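Local coordinates for protein nicotinate phosphoribosyltransferase (Saccharomyces cerevisiae, PDB 1VLP) that catalyses the ATP-dependent synthesis of nicotinate ribonucleotide from nicotinate and 5-phosphoribosyl 1-diphosphate, the first step in making NAD from nicotinic acid, at residues Y27-H32 with S94-Y99; L75-E80 with S103-H108; E173-T178 with L342-A347; G310-Y315 with I348-A353. All blocks are in the same frame, centred on the assembly; numbering follows the deposited sequence.

Contact 1 of 4, residues Y27-H32 with S94-Y99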
loop_
_atom_site.group_PDB
_atom_site.type_symbol
_atom_site.label_atom_id
_atom_site.label_comp_id
_atom_site.label_asym_id
_atom_site.label_seq_id
_atom_site.Cartn_x
_atom_site.Cartn_y
_atom_site.Cartn_z
ATOM N N TYR A 27 2.508 -1.409 -6.172
ATOM C CA TYR A 27 1.102 -1.195 -6.565
ATOM C C TYR A 27 0.859 0.218 -7.080
ATOM O O TYR A 27 -0.023 0.416 -7.927
ATOM C CB TYR A 27 0.096 -1.569 -5.473
ATOM C CG TYR A 27 -0.127 -0.508 -4.404
ATOM C CD1 TYR A 27 -1.050 0.523 -4.598
ATOM C CD2 TYR A 27 0.585 -0.525 -3.234
ATOM C CE1 TYR A 27 -1.259 1.500 -3.614
ATOM C CE2 TYR A 27 0.381 0.463 -2.235
ATOM C CZ TYR A 27 -0.531 1.457 -2.437
ATOM O OH TYR A 27 -0.701 2.391 -1.440
ATOM N N LYS A 28 1.674 1.193 -6.654
ATOM C CA LYS A 28 1.494 2.547 -7.199
ATOM C C LYS A 28 1.815 2.658 -8.684
ATOM O O LYS A 28 1.111 3.329 -9.431
ATOM C CB LYS A 28 2.240 3.604 -6.355
ATOM C CG LYS A 28 1.714 3.726 -4.933
ATOM C CD LYS A 28 0.653 4.835 -4.685
ATOM C CE LYS A 28 -0.715 4.684 -5.310
ATOM N NZ LYS A 28 -1.607 5.778 -4.764
ATOM N N ILE A 29 2.855 1.968 -9.139
ATOM C CA ILE A 29 3.208 1.938 -10.529
ATOM C C ILE A 29 2.231 1.167 -11.378
ATOM O O ILE A 29 1.899 1.587 -12.473
ATOM C CB ILE A 29 4.690 1.438 -10.678
ATOM C CG1 ILE A 29 5.648 2.436 -9.994
ATOM C CG2 ILE A 29 5.115 1.217 -12.138
ATOM C CD1 ILE A 29 5.624 3.870 -10.566
ATOM N N THR A 30 1.761 0.028 -10.899
ATOM C CA THR A 30 0.741 -0.722 -11.679
ATOM C C THR A 30 -0.574 0.077 -11.746
ATOM O O THR A 30 -1.154 0.182 -12.842
ATOM C CB THR A 30 0.536 -2.148 -11.168
ATOM O OG1 THR A 30 0.245 -2.139 -9.771
ATOM C CG2 THR A 30 1.790 -2.972 -11.421
HETATM N N MSE A 31 -1.017 0.695 -10.652
HETATM C CA MSE A 31 -2.136 1.611 -10.725
HETATM C C MSE A 31 -1.925 2.755 -11.686
HETATM O O MSE A 31 -2.793 3.089 -12.451
HETATM C CB MSE A 31 -2.381 2.247 -9.342
HETATM C CG MSE A 31 -3.105 1.408 -8.338
HETATM SE SE MSE A 31 -4.981 1.225 -8.937
HETATM C CE MSE A 31 -5.529 2.950 -8.866
ATOM N N HIS A 32 -0.727 3.329 -11.644
ATOM C CA HIS A 32 -0.382 4.427 -12.550
ATOM C C HIS A 32 -0.574 3.983 -14.020
ATOM O O HIS A 32 -1.144 4.675 -14.847
ATOM C CB HIS A 32 1.070 4.863 -12.294
ATOM C CG HIS A 32 1.438 6.137 -12.992
ATOM N ND1 HIS A 32 2.751 6.453 -13.316
ATOM C CD2 HIS A 32 0.678 7.182 -13.422
ATOM C CE1 HIS A 32 2.771 7.650 -13.895
ATOM N NE2 HIS A 32 1.527 8.094 -14.006
ATOM N N SER A 94 3.432 -1.050 -23.231
ATOM C CA SER A 94 4.383 -0.262 -23.984
ATOM C C SER A 94 4.173 1.241 -23.931
ATOM O O SER A 94 5.133 2.020 -23.750
ATOM C CB SER A 94 4.379 -0.741 -25.453
ATOM O OG SER A 94 5.026 -1.989 -25.459
ATOM N N ALA A 95 2.916 1.646 -24.073
ATOM C CA ALA A 95 2.574 3.051 -24.131
ATOM C C ALA A 95 2.793 3.782 -22.805
ATOM O O ALA A 95 3.095 4.973 -22.803
ATOM C CB ALA A 95 1.150 3.216 -24.597
ATOM N N TYR A 96 2.633 3.047 -21.716
ATOM C CA TYR A 96 2.879 3.549 -20.358
ATOM C C TYR A 96 4.370 3.813 -20.182
ATOM O O TYR A 96 4.765 4.908 -19.797
ATOM C CB TYR A 96 2.318 2.616 -19.284
ATOM C CG TYR A 96 2.796 3.029 -17.891
ATOM C CD1 TYR A 96 2.224 4.116 -17.226
ATOM C CD2 TYR A 96 3.841 2.354 -17.271
ATOM C CE1 TYR A 96 2.696 4.529 -15.954
ATOM C CE2 TYR A 96 4.303 2.729 -16.009
ATOM C CZ TYR A 96 3.731 3.833 -15.356
ATOM O OH TYR A 96 4.190 4.194 -14.136
ATOM N N ILE A 97 5.187 2.834 -20.557
ATOM C CA ILE A 97 6.661 2.965 -20.490
ATOM C C ILE A 97 7.159 4.156 -21.309
ATOM O O ILE A 97 8.041 4.884 -20.834
ATOM C CB ILE A 97 7.340 1.645 -20.930
ATOM C CG1 ILE A 97 7.007 0.511 -19.940
ATOM C CG2 ILE A 97 8.857 1.809 -21.106
ATOM C CD1 ILE A 97 7.582 0.635 -18.485
ATOM N N LYS A 98 6.635 4.331 -22.533
ATOM C CA LYS A 98 6.945 5.503 -23.354
ATOM C C LYS A 98 6.595 6.828 -22.669
ATOM O O LYS A 98 7.375 7.812 -22.725
ATOM C CB LYS A 98 6.235 5.422 -24.711
ATOM C CG LYS A 98 6.580 6.542 -25.671
ATOM C CD LYS A 98 6.211 6.176 -27.116
ATOM N N TYR A 99 5.426 6.833 -22.026
ATOM C CA TYR A 99 4.913 7.989 -21.313
ATOM C C TYR A 99 5.794 8.382 -20.134
ATOM O O TYR A 99 6.153 9.557 -20.015
ATOM C CB TYR A 99 3.437 7.745 -20.926
ATOM C CG TYR A 99 2.900 8.412 -19.700
ATOM C CD1 TYR A 99 2.506 9.745 -19.705
ATOM C CD2 TYR A 99 2.697 7.666 -18.536
ATOM C CE1 TYR A 99 1.983 10.326 -18.558
ATOM C CE2 TYR A 99 2.160 8.229 -17.409
ATOM C CZ TYR A 99 1.825 9.555 -17.417
ATOM O OH TYR A 99 1.273 10.098 -16.280
#
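H32 and Y96 mark the closest backbone approach of the two helical segments, with CA atoms 8.5 Å apart, short axes 11.5 Å from each other and an angle of 107° between their N-to-C directions. Side chains have to span that gap, and the imidazole of H32 is where both tyrosines converge. Its CG stands anti to the backbone N (chi1 -169°), which swings the ring toward helix 94-101. There H32 ND1 is hydrogen-bonded to Y96 OH at 2.8 Å and H32 NE2 to Y99 OH at 3.0 Å; in each pair either group could be the donor. With both nitrogens engaged, the imidazole is probably held in its rotation. The two phenols arrive from different directions. Y96 brings CE1 over one imidazole face, off toward the rim, in an offset edge-to-face pair with planes at 87°, whereas the Y99 hydroxyl comes in at the imidazole edge. The result is an aromatic cluster within the N-terminal domain of the NAPRTase family, tying helix 26-38 to helix 94-101; Y99 extends it by stacking on F36 and meeting Y105 edge-to-face. A leucine in place of H32 would probably leave both tyrosine hydroxyls without their nitrogen partners and let the phenol rings shift. Next to the imidazole, I29 sets CG2 3.7 Å from Y96 OH and 4.2 Å from Y96 CE2, crossing the phenol at about a right angle.

Contact 2 of 4, residues L75-E80 with S103-H108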
loop_
_atom_site.group_PDB
_atom_site.type_symbol
_atom_site.label_atom_id
_atom_site.label_comp_id
_atom_site.label_asym_id
_atom_site.label_seq_id
_atom_site.Cartn_x
_atom_site.Cartn_y
_atom_site.Cartn_z
ATOM N N LEU A 75 12.258 14.830 -9.604
ATOM C CA LEU A 75 12.504 13.438 -9.902
ATOM C C LEU A 75 12.182 13.114 -11.352
ATOM O O LEU A 75 11.198 13.598 -11.898
ATOM C CB LEU A 75 11.654 12.559 -8.992
ATOM C CG LEU A 75 11.931 12.592 -7.494
ATOM C CD1 LEU A 75 10.884 11.926 -6.745
ATOM C CD2 LEU A 75 13.331 11.968 -7.211
ATOM N N ARG A 76 12.976 12.235 -11.954
ATOM C CA ARG A 76 12.656 11.680 -13.269
ATOM C C ARG A 76 12.952 10.171 -13.220
ATOM O O ARG A 76 13.805 9.751 -12.455
ATOM C CB ARG A 76 13.497 12.321 -14.354
ATOM C CG ARG A 76 13.353 13.836 -14.439
ATOM C CD ARG A 76 11.966 14.297 -14.923
ATOM N NE ARG A 76 11.931 15.748 -15.146
ATOM C CZ ARG A 76 11.669 16.661 -14.212
ATOM N NH1 ARG A 76 11.382 16.320 -12.988
ATOM N NH2 ARG A 76 11.664 17.944 -14.520
ATOM N N PHE A 77 12.278 9.359 -14.024
ATOM C CA PHE A 77 12.684 7.949 -14.122
ATOM C C PHE A 77 13.989 7.879 -14.921
ATOM O O PHE A 77 14.030 8.325 -16.072
ATOM C CB PHE A 77 11.642 7.078 -14.839
ATOM C CG PHE A 77 10.395 6.810 -14.048
ATOM C CD1 PHE A 77 10.356 5.797 -13.082
ATOM C CD2 PHE A 77 9.259 7.545 -14.270
ATOM C CE1 PHE A 77 9.223 5.534 -12.372
ATOM C CE2 PHE A 77 8.125 7.311 -13.541
ATOM C CZ PHE A 77 8.100 6.279 -12.595
ATOM N N THR A 78 15.051 7.337 -14.326
ATOM C CA THR A 78 16.312 7.170 -15.057
ATOM C C THR A 78 16.258 6.003 -16.058
ATOM O O THR A 78 15.376 5.125 -16.000
ATOM C CB THR A 78 17.513 6.895 -14.098
ATOM O OG1 THR A 78 17.421 5.557 -13.572
ATOM C CG2 THR A 78 17.574 7.956 -12.952
ATOM N N GLU A 79 17.243 5.948 -16.929
ATOM C CA GLU A 79 17.351 4.852 -17.885
ATOM C C GLU A 79 17.371 3.497 -17.217
ATOM O O GLU A 79 16.678 2.550 -17.637
ATOM C CB GLU A 79 18.643 5.053 -18.702
ATOM C CG GLU A 79 18.692 4.363 -19.976
ATOM C CD GLU A 79 19.882 4.904 -20.784
ATOM O OE1 GLU A 79 21.006 4.393 -20.584
ATOM O OE2 GLU A 79 19.700 5.887 -21.545
ATOM N N GLU A 80 18.161 3.398 -16.149
ATOM C CA GLU A 80 18.328 2.139 -15.389
ATOM C C GLU A 80 17.026 1.772 -14.684
ATOM O O GLU A 80 16.657 0.611 -14.603
ATOM C CB GLU A 80 19.441 2.324 -14.349
ATOM C CG GLU A 80 19.818 1.091 -13.516
ATOM C CD GLU A 80 21.159 1.268 -12.779
ATOM O OE1 GLU A 80 22.062 1.947 -13.344
ATOM O OE2 GLU A 80 21.309 0.739 -11.644
ATOM N N SER A 103 10.806 12.850 -21.904
ATOM C CA SER A 103 11.319 14.031 -21.209
ATOM C C SER A 103 10.181 14.921 -20.694
ATOM O O SER A 103 10.389 15.767 -19.823
ATOM C CB SER A 103 12.246 14.828 -22.134
ATOM O OG SER A 103 11.558 15.228 -23.301
ATOM N N ASN A 104 8.973 14.712 -21.214
ATOM C CA ASN A 104 7.815 15.477 -20.752
ATOM C C ASN A 104 7.315 15.039 -19.374
ATOM O O ASN A 104 6.703 15.850 -18.650
ATOM C CB ASN A 104 6.652 15.433 -21.756
ATOM C CG ASN A 104 7.005 16.056 -23.091
ATOM O OD1 ASN A 104 7.516 17.188 -23.164
ATOM N ND2 ASN A 104 6.759 15.312 -24.159
ATOM N N TYR A 105 7.570 13.775 -18.992
ATOM C CA TYR A 105 7.103 13.268 -17.723
ATOM C C TYR A 105 7.760 13.919 -16.456
ATOM O O TYR A 105 9.002 13.969 -16.316
ATOM C CB TYR A 105 7.212 11.732 -17.650
ATOM C CG TYR A 105 6.613 11.268 -16.358
ATOM C CD1 TYR A 105 5.219 11.171 -16.222
ATOM C CD2 TYR A 105 7.411 11.068 -15.228
ATOM C CE1 TYR A 105 4.646 10.832 -15.015
ATOM C CE2 TYR A 105 6.830 10.719 -13.995
ATOM C CZ TYR A 105 5.451 10.595 -13.920
ATOM O OH TYR A 105 4.853 10.257 -12.739
ATOM N N LYS A 106 6.921 14.363 -15.526
ATOM C CA LYS A 106 7.361 14.730 -14.209
ATOM C C LYS A 106 6.166 14.930 -13.310
ATOM O O LYS A 106 5.037 15.079 -13.787
ATOM C CB LYS A 106 8.163 16.037 -14.246
ATOM C CG LYS A 106 7.367 17.211 -14.749
ATOM C CD LYS A 106 8.276 18.361 -15.206
ATOM C CE LYS A 106 7.690 19.097 -16.437
ATOM N NZ LYS A 106 7.625 18.317 -17.734
ATOM N N LEU A 107 6.436 14.964 -12.019
ATOM C CA LEU A 107 5.431 15.372 -11.036
ATOM C C LEU A 107 5.415 16.898 -10.973
ATOM O O LEU A 107 6.472 17.557 -11.190
ATOM C CB LEU A 107 5.779 14.760 -9.661
ATOM C CG LEU A 107 5.745 13.235 -9.545
ATOM C CD1 LEU A 107 6.205 12.859 -8.152
ATOM C CD2 LEU A 107 4.301 12.732 -9.866
ATOM N N HIS A 108 4.247 17.454 -10.643
ATOM C CA HIS A 108 4.083 18.903 -10.506
ATOM C C HIS A 108 3.515 19.202 -9.147
ATOM O O HIS A 108 2.331 19.509 -9.026
ATOM C CB HIS A 108 3.166 19.481 -11.607
ATOM C CG HIS A 108 3.598 19.144 -13.007
ATOM N ND1 HIS A 108 3.295 17.937 -13.612
ATOM C CD2 HIS A 108 4.307 19.848 -13.911
ATOM C CE1 HIS A 108 3.804 17.917 -14.831
ATOM N NE2 HIS A 108 4.443 19.059 -15.027
HETATM O O HOH W 1 9.036 14.651 -10.860
HETATM O O HOH W 2 11.992 16.493 -17.859
#
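The guanidinium of R76 has K106 CB over one face, 3.4 Å above its plane and toward the rim, while a water lies in plane at its edge, accepting from R76 NE and donating to S103 O. In the same plane R76 NH1 donates to L75 O at 2.9 Å, and it also bonds to G73 O. R76 and K106 run side by side, with K106 CD 3.5 Å from R76 NH2, but the lysine bends so that NZ reaches N104 O at 2.8 Å. A glycine at K106 would probably strip the guanidinium face of its aliphatic cover and cost N104 O its ammonium donor. Deeper in, the rings of F77 and Y105 meet obliquely, planes at 39°, with F77 CE2 3.7 Å from Y105 CE2. A second water bridges L75 O to L107 N. This is loop-to-loop packing within the N-terminal domain, joining the lead-in to helix 79-88, N-capped by T78, to the connection between helix 94-101 and helix 109-112.

Contact 3 of 4, residues E173-T178 with L342-A347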
loop_
_atom_site.group_PDB
_atom_site.type_symbol
_atom_site.label_atom_id
_atom_site.label_comp_id
_atom_site.label_asym_id
_atom_site.label_seq_id
_atom_site.Cartn_x
_atom_site.Cartn_y
_atom_site.Cartn_z
ATOM N N GLU A 173 15.936 -9.265 11.551
ATOM C CA GLU A 173 16.532 -10.574 11.298
ATOM C C GLU A 173 15.856 -11.693 12.094
ATOM O O GLU A 173 15.490 -12.743 11.529
ATOM C CB GLU A 173 18.012 -10.539 11.606
ATOM C CG GLU A 173 18.708 -11.829 11.244
ATOM C CD GLU A 173 20.148 -11.921 11.767
ATOM O OE1 GLU A 173 20.610 -11.056 12.543
ATOM O OE2 GLU A 173 20.824 -12.899 11.403
ATOM N N LYS A 174 15.627 -11.441 13.371
ATOM C CA LYS A 174 14.942 -12.402 14.242
ATOM C C LYS A 174 13.531 -12.684 13.781
ATOM O O LYS A 174 13.104 -13.838 13.798
ATOM C CB LYS A 174 14.943 -11.916 15.702
ATOM C CG LYS A 174 14.116 -12.786 16.609
ATOM C CD LYS A 174 14.346 -12.502 18.068
ATOM C CE LYS A 174 13.553 -13.442 18.993
ATOM N NZ LYS A 174 13.563 -12.793 20.350
ATOM N N LYS A 175 12.797 -11.639 13.364
ATOM C CA LYS A 175 11.443 -11.812 12.841
ATOM C C LYS A 175 11.486 -12.696 11.602
ATOM O O LYS A 175 10.774 -13.683 11.517
ATOM C CB LYS A 175 10.793 -10.479 12.505
ATOM C CG LYS A 175 10.551 -9.643 13.768
ATOM C CD LYS A 175 9.952 -8.306 13.398
ATOM C CE LYS A 175 9.796 -7.416 14.586
ATOM N NZ LYS A 175 9.350 -6.028 14.161
ATOM N N ALA A 176 12.353 -12.342 10.666
ATOM C CA ALA A 176 12.481 -13.089 9.432
ATOM C C ALA A 176 12.820 -14.568 9.714
ATOM O O ALA A 176 12.236 -15.460 9.122
ATOM C CB ALA A 176 13.495 -12.446 8.561
ATOM N N GLU A 177 13.708 -14.808 10.650
ATOM C CA GLU A 177 14.126 -16.169 10.950
ATOM C C GLU A 177 12.987 -16.965 11.514
ATOM O O GLU A 177 12.841 -18.120 11.188
ATOM C CB GLU A 177 15.329 -16.160 11.873
ATOM C CG GLU A 177 16.579 -15.605 11.162
ATOM C CD GLU A 177 17.863 -15.763 11.932
ATOM O OE1 GLU A 177 17.812 -16.230 13.093
ATOM O OE2 GLU A 177 18.934 -15.449 11.331
ATOM N N THR A 178 12.162 -16.356 12.360
ATOM C CA THR A 178 10.986 -17.065 12.863
ATOM C C THR A 178 10.026 -17.430 11.745
ATOM O O THR A 178 9.488 -18.558 11.676
ATOM C CB THR A 178 10.300 -16.266 13.966
ATOM O OG1 THR A 178 11.245 -16.026 15.018
ATOM C CG2 THR A 178 9.093 -17.011 14.548
ATOM N N LEU A 342 -0.104 -6.966 10.197
ATOM C CA LEU A 342 0.453 -8.260 10.620
ATOM C C LEU A 342 1.680 -8.109 11.503
ATOM O O LEU A 342 2.394 -7.096 11.434
ATOM C CB LEU A 342 0.900 -9.035 9.393
ATOM C CG LEU A 342 -0.227 -9.729 8.655
ATOM C CD1 LEU A 342 0.320 -10.296 7.432
ATOM C CD2 LEU A 342 -0.840 -10.832 9.518
ATOM N N ASN A 343 1.885 -9.123 12.331
ATOM C CA ASN A 343 3.168 -9.345 13.019
ATOM C C ASN A 343 3.459 -10.812 12.879
ATOM O O ASN A 343 2.668 -11.531 12.245
ATOM C CB ASN A 343 3.086 -8.871 14.481
ATOM C CG ASN A 343 1.989 -9.546 15.256
ATOM O OD1 ASN A 343 1.681 -10.688 15.020
ATOM N ND2 ASN A 343 1.379 -8.826 16.183
ATOM N N VAL A 344 4.582 -11.272 13.421
ATOM C CA VAL A 344 5.000 -12.638 13.177
ATOM C C VAL A 344 4.023 -13.647 13.746
ATOM O O VAL A 344 3.670 -14.656 13.102
ATOM C CB VAL A 344 6.430 -12.880 13.754
ATOM C CG1 VAL A 344 6.779 -14.379 13.745
ATOM C CG2 VAL A 344 7.464 -12.081 12.953
ATOM N N GLU A 345 3.542 -13.393 14.969
ATOM C CA GLU A 345 2.650 -14.362 15.612
ATOM C C GLU A 345 1.336 -14.488 14.839
ATOM O O GLU A 345 0.815 -15.618 14.673
ATOM C CB GLU A 345 2.384 -13.969 17.086
ATOM C CG GLU A 345 3.441 -14.488 18.074
ATOM C CD GLU A 345 3.410 -13.763 19.438
ATOM O OE1 GLU A 345 2.797 -12.670 19.542
ATOM O OE2 GLU A 345 4.010 -14.272 20.394
ATOM N N LYS A 346 0.763 -13.355 14.430
ATOM C CA LYS A 346 -0.461 -13.371 13.579
ATOM C C LYS A 346 -0.243 -14.120 12.255
ATOM O O LYS A 346 -1.043 -14.982 11.898
ATOM C CB LYS A 346 -0.963 -11.971 13.280
ATOM C CG LYS A 346 -1.642 -11.249 14.458
ATOM C CD LYS A 346 -1.878 -9.831 14.000
ATOM C CE LYS A 346 -2.649 -8.979 14.961
ATOM N NZ LYS A 346 -2.901 -7.659 14.296
ATOM N N ALA A 347 0.856 -13.836 11.565
ATOM C CA ALA A 347 1.195 -14.559 10.325
ATOM C C ALA A 347 1.182 -16.080 10.560
ATOM O O ALA A 347 0.566 -16.865 9.817
ATOM C CB ALA A 347 2.543 -14.116 9.791
#
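K175 and V344 bring helix 168-181 against the first turn of helix 344-356, which follows strand 335-338 of the parallel sheet in the barrel-related domain of this type II phosphoribosyltransferase. Followed outward, the K175 side chain touches V344 only at its base: CB is 3.7 Å from V344 CG2, and CG is 4.0 Å from the same methyl. Beyond CG the chain is extended and leads away, carrying NZ to a salt bridge with D372 and a hydrogen bond to N368, so the aliphatic root packs while the charge is satisfied elsewhere. The side chain of K175 lies about 9 Å from that of T367, inferred to bind the phosphoribosyl diphosphate substrate.

V344 serves two residues one turn apart on the facing helix. Its CG1 is anti to the backbone N (chi1 169°), and this fork of the two methyls sends CG2 to K175 and CG1 to T178. T178 answers with its own methyl, CG2, 3.6 Å from V344 CG1, and also packs on I348 of the next turn. The area involved is small, and the side-chain join is apolar, methyl against methyl and methylene. Just before V344, N343 is the N-cap of helix 344-356: its OD1 accepts from K346 N at 2.9 Å, with an N-H...O angle of 170° and the donor nearly along the C=O axis of the amide.

Contact 4 of 4, residues G310-Y315 with I348-A353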
loop_
_atom_site.group_PDB
_atom_site.type_symbol
_atom_site.label_atom_id
_atom_site.label_comp_id
_atom_site.label_asym_id
_atom_site.label_seq_id
_atom_site.Cartn_x
_atom_site.Cartn_y
_atom_site.Cartn_z
ATOM N N GLY A 310 -11.497 -7.047 8.313
ATOM C CA GLY A 310 -12.358 -8.020 8.939
ATOM C C GLY A 310 -11.564 -9.069 9.664
ATOM O O GLY A 310 -10.370 -8.949 9.838
ATOM N N ASP A 311 -12.235 -10.127 10.070
ATOM C CA ASP A 311 -11.589 -11.241 10.768
ATOM C C ASP A 311 -10.934 -12.216 9.791
ATOM O O ASP A 311 -11.636 -12.813 8.946
ATOM C CB ASP A 311 -12.608 -11.980 11.616
ATOM C CG ASP A 311 -11.952 -13.050 12.473
ATOM O OD1 ASP A 311 -11.802 -14.169 11.984
ATOM O OD2 ASP A 311 -11.527 -12.757 13.615
ATOM N N PRO A 312 -9.617 -12.359 9.859
ATOM C CA PRO A 312 -8.917 -13.168 8.859
ATOM C C PRO A 312 -9.320 -14.654 8.817
ATOM O O PRO A 312 -9.340 -15.243 7.732
ATOM C CB PRO A 312 -7.444 -13.032 9.252
ATOM C CG PRO A 312 -7.403 -11.688 9.984
ATOM C CD PRO A 312 -8.668 -11.687 10.779
ATOM N N VAL A 313 -9.671 -15.228 9.971
ATOM C CA VAL A 313 -10.082 -16.639 10.014
ATOM C C VAL A 313 -11.441 -16.814 9.365
ATOM O O VAL A 313 -11.614 -17.688 8.520
ATOM C CB VAL A 313 -10.054 -17.172 11.428
ATOM C CG1 VAL A 313 -10.556 -18.614 11.473
ATOM C CG2 VAL A 313 -8.598 -17.050 11.959
ATOM N N GLU A 314 -12.371 -15.918 9.695
ATOM C CA GLU A 314 -13.684 -15.930 9.075
ATOM C C GLU A 314 -13.581 -15.708 7.562
ATOM O O GLU A 314 -14.229 -16.436 6.808
ATOM C CB GLU A 314 -14.646 -14.954 9.772
ATOM C CG GLU A 314 -15.125 -15.447 11.169
ATOM C CD GLU A 314 -15.712 -16.880 11.146
ATOM O OE1 GLU A 314 -16.664 -17.163 10.357
ATOM O OE2 GLU A 314 -15.207 -17.741 11.903
ATOM N N TYR A 315 -12.763 -14.746 7.146
ATOM C CA TYR A 315 -12.461 -14.544 5.718
ATOM C C TYR A 315 -11.969 -15.814 5.043
ATOM O O TYR A 315 -12.417 -16.187 3.970
ATOM C CB TYR A 315 -11.445 -13.426 5.538
ATOM C CG TYR A 315 -11.227 -13.058 4.104
ATOM C CD1 TYR A 315 -12.119 -12.215 3.452
ATOM C CD2 TYR A 315 -10.133 -13.526 3.405
ATOM C CE1 TYR A 315 -11.876 -11.836 2.138
ATOM C CE2 TYR A 315 -9.895 -13.159 2.111
ATOM C CZ TYR A 315 -10.761 -12.308 1.479
ATOM O OH TYR A 315 -10.536 -11.968 0.151
ATOM N N ILE A 348 1.824 -16.524 11.632
ATOM C CA ILE A 348 1.824 -17.953 11.952
ATOM C C ILE A 348 0.415 -18.533 12.199
ATOM O O ILE A 348 0.017 -19.570 11.636
ATOM C CB ILE A 348 2.801 -18.231 13.123
ATOM C CG1 ILE A 348 4.220 -17.967 12.666
ATOM C CG2 ILE A 348 2.738 -19.674 13.597
ATOM C CD1 ILE A 348 5.225 -17.944 13.797
ATOM N N THR A 349 -0.340 -17.853 13.040
ATOM C CA THR A 349 -1.726 -18.231 13.278
ATOM C C THR A 349 -2.568 -18.332 12.006
ATOM O O THR A 349 -3.349 -19.287 11.843
ATOM C CB THR A 349 -2.395 -17.217 14.200
ATOM O OG1 THR A 349 -1.668 -17.188 15.430
ATOM C CG2 THR A 349 -3.846 -17.616 14.466
ATOM N N TYR A 350 -2.473 -17.318 11.162
ATOM C CA TYR A 350 -3.230 -17.285 9.907
ATOM C C TYR A 350 -2.720 -18.339 8.908
ATOM O O TYR A 350 -3.535 -18.943 8.145
ATOM C CB TYR A 350 -3.221 -15.862 9.286
ATOM C CG TYR A 350 -3.760 -14.787 10.193
ATOM C CD1 TYR A 350 -4.613 -15.098 11.264
ATOM C CD2 TYR A 350 -3.452 -13.456 9.957
ATOM C CE1 TYR A 350 -5.093 -14.102 12.123
ATOM C CE2 TYR A 350 -3.915 -12.458 10.809
ATOM C CZ TYR A 350 -4.739 -12.800 11.881
ATOM O OH TYR A 350 -5.246 -11.823 12.706
ATOM N N SER A 351 -1.430 -18.628 8.940
ATOM C CA SER A 351 -0.913 -19.692 8.102
ATOM C C SER A 351 -1.546 -21.060 8.446
ATOM O O SER A 351 -1.842 -21.855 7.581
ATOM C CB SER A 351 0.612 -19.766 8.202
ATOM O OG SER A 351 1.039 -20.406 9.393
ATOM N N HIS A 352 -1.770 -21.282 9.729
ATOM C CA HIS A 352 -2.491 -22.481 10.201
ATOM C C HIS A 352 -3.930 -22.543 9.716
ATOM O O HIS A 352 -4.402 -23.599 9.247
ATOM C CB HIS A 352 -2.462 -22.526 11.716
ATOM C CG HIS A 352 -1.081 -22.749 12.261
ATOM N ND1 HIS A 352 -0.739 -22.510 13.581
ATOM C CD2 HIS A 352 0.055 -23.156 11.642
ATOM C CE1 HIS A 352 0.545 -22.784 13.747
ATOM N NE2 HIS A 352 1.050 -23.169 12.585
ATOM N N ALA A 353 -4.625 -21.448 9.858
ATOM C CA ALA A 353 -6.028 -21.357 9.384
ATOM C C ALA A 353 -6.117 -21.600 7.872
ATOM O O ALA A 353 -6.980 -22.345 7.407
ATOM C CB ALA A 353 -6.662 -19.989 9.766
#
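Where P312 meets Y350, the residue just before the proline, D311, caps the helix that the proline begins: its OD1 accepts from E314 N at 2.9 Å in a nearly straight bond (168°), using the carboxylate lone pair that points away from the other oxygen. This is the N-cap of helix 312-326, and the contact packs its first turn against helix 344-356. The two helices follow strands 304-307 and 335-338, neighbours in the parallel sheet, so this is packing between consecutive beta-alpha units of the barrel-related domain.

P312 leans its CB-CG edge over one face of the tyrosine. Its CB sits 3.7 Å from the centroid of the Y350 ring and 9° off the ring normal, a CH-pi contact over the centre of the face, while P312 CG moves out to the phenolic end, 3.5 Å from Y350 CZ. The ring gets there because Y350 CG is anti to the carbonyl carbon (chi1 -57°), beside the backbone N. Y350 also packs on F363 and meets the ring of Y338, both on sheet strands, so it links the proline to the sheet. P312 in turn touches Q307; its side chain is about 11 Å from that of R306, a nicotinate-binding residue by similarity.

One turn beyond Y350, A353 is the backbone neighbour of V313, their CA atoms 6.3 Å apart, and V313 CG2 rests 4.1 Å from A353 CB.

The four contacts fall into two pairs on opposite sides of the chain's centre. Contacts 1 and 2 both lie in the N-terminal domain, centres 12 Å apart, and alternate along the chain; they touch directly, since Y105 of contact 2 packs on Y99 and H32 of contact 1. Contacts 3 and 4 come later, centres 15 Å apart, and share helix 344-356, which packs on helix 168-181 at its start and on helix 312-326 further along. Between the pairs the centres are 33 to 41 Å apart. One pair thus knits together the helices and loops of the N-terminal domain, the other the helices flanking the parallel sheet.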